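Local coordinates for SMC protein (Pyrococcus furiosus, PDB 3NWC) that forms the dimerizing, DNA-binding hinge domain of an SMC protein that is probably required for chromosome condensation and partitioning, at residues Val147-Val150 with Leu156-Arg159. Residues are numbered along the deposited sequence; the frame is centred on the assembly and turned at random.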
# COMPACT_ATOMS: atom_id res chain seq x y z
N VAL A 147 1.24 17.93 -4.82
CA VAL A 147 2.09 17.81 -3.64
C VAL A 147 1.60 16.63 -2.79
O VAL A 147 0.40 16.47 -2.60
CB VAL A 147 2.00 19.09 -2.77
CG1 VAL A 147 2.99 19.01 -1.62
CG2 VAL A 147 2.25 20.34 -3.63
N ARG A 148 2.52 15.80 -2.30
CA ARG A 148 2.10 14.77 -1.33
C ARG A 148 1.94 15.41 0.04
O ARG A 148 2.88 16.00 0.57
CB ARG A 148 3.08 13.60 -1.26
CG ARG A 148 2.58 12.40 -0.42
CD ARG A 148 3.55 11.23 -0.47
NE ARG A 148 2.88 9.94 -0.24
CZ ARG A 148 2.86 9.29 0.92
NH1 ARG A 148 3.48 9.80 1.98
NH2 ARG A 148 2.24 8.12 1.02
N MSE A 149 0.74 15.30 0.62
CA MSE A 149 0.45 15.94 1.89
C MSE A 149 -0.19 14.97 2.88
O MSE A 149 -0.92 14.06 2.50
CB MSE A 149 -0.47 17.14 1.69
CG MSE A 149 0.12 18.25 0.83
SE MSE A 149 -1.28 19.46 0.26
CE MSE A 149 -2.27 18.23 -0.89
N VAL A 150 0.07 15.20 4.16
CA VAL A 150 -0.65 14.49 5.20
C VAL A 150 -1.13 15.57 6.16
O VAL A 150 -0.39 16.51 6.43
CB VAL A 150 0.25 13.44 5.89
CG1 VAL A 150 1.52 14.09 6.49
CG2 VAL A 150 -0.53 12.68 6.95
N LEU A 156 -4.61 11.67 4.06
CA LEU A 156 -3.44 11.49 3.19
C LEU A 156 -3.78 11.84 1.76
O LEU A 156 -4.78 11.36 1.22
CB LEU A 156 -2.94 10.03 3.24
CG LEU A 156 -1.80 9.67 2.29
CD1 LEU A 156 -0.51 10.44 2.66
CD2 LEU A 156 -1.54 8.17 2.31
N TYR A 157 -2.94 12.67 1.16
CA TYR A 157 -3.08 13.08 -0.23
C TYR A 157 -1.83 12.62 -0.97
O TYR A 157 -0.75 13.19 -0.80
CB TYR A 157 -3.18 14.61 -0.32
CG TYR A 157 -4.41 15.18 0.34
CD1 TYR A 157 -5.49 15.62 -0.43
CD2 TYR A 157 -4.51 15.28 1.72
CE1 TYR A 157 -6.62 16.13 0.17
CE2 TYR A 157 -5.63 15.80 2.32
CZ TYR A 157 -6.69 16.22 1.54
OH TYR A 157 -7.81 16.74 2.14
N GLU A 158 -1.96 11.57 -1.76
CA GLU A 158 -0.82 11.09 -2.51
C GLU A 158 -0.56 12.08 -3.63
O GLU A 158 -1.45 12.83 -4.03
CB GLU A 158 -1.06 9.66 -3.01
CG GLU A 158 -1.19 8.65 -1.87
CD GLU A 158 -1.49 7.24 -2.34
OE1 GLU A 158 -0.60 6.62 -2.96
OE2 GLU A 158 -2.62 6.76 -2.09
N ARG A 159 0.68 12.14 -4.11
CA ARG A 159 1.00 13.14 -5.13
C ARG A 159 0.20 12.87 -6.41
O ARG A 159 -0.10 13.80 -7.18
CB ARG A 159 2.50 13.13 -5.43
CG ARG A 159 2.98 14.29 -6.28
CD ARG A 159 4.49 14.28 -6.38
NE ARG A 159 5.02 15.38 -7.18
CZ ARG A 159 6.24 15.90 -7.00
NH1 ARG A 159 7.02 15.43 -6.04
NH2 ARG A 159 6.66 16.89 -7.77
O HOH W 1 -2.00 15.23 -3.56
O HOH W 2 2.81 9.62 -3.50
O HOH W 3 2.21 6.69 -1.79
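Met149 and Tyr157 face each other as the hydrogen-bonded pair of an antiparallel beta hairpin, and together with the neighbouring non-hydrogen-bonded pair, Val150 and Leu156, they set its register. Strand 148-151 lies between strand 156-157 and strand 131-134, which runs parallel to it, in a mixed sheet of the hinge domain. Met149 N donates to Tyr157 O at 2.9 Å, and Tyr157 N returns a straighter bond of 2.8 Å to Met149 O, with an N-H...O angle of 167°. On the face shared with Tyr157, Met149, present as selenomethionine, bends at its last torsion (chi3 -66°), which folds the terminal methyl back against the strand opposite: CE lies 3.8 Å from Tyr157 CB and close to the root of the ring. Met137, Ile144 and Ile163 also pack against Tyr157.

Arg148, with the largest area buried here, works on the other side. Its CA approaches Tyr157 O at 3.3 Å in a CA-H...O contact, adding to the bond from Met149 N. With CG anti to the backbone N (chi1 -171°) and the chain extended as far as NE, the side chain reaches past Glu158, and Leu156 CD1 lies over one guanidinium face, near its rim, 4.0 Å from Arg148 NH2. NH1 bonds to Thr131 OG1 and Ala58 O, while a water joins NH2 to Glu158 OE1, itself salt-bridged to Arg62 of the second subunit. A leucine in place of Arg148 would probably leave Thr131 OG1 and Ala58 O without this donor and break the water link to Glu158. One face is thus apolar and the other mixed: Val150 and Leu156 pack against helix 52-59, while Arg148 ties the hairpin to its own chain and Glu158 makes the link to the second subunit.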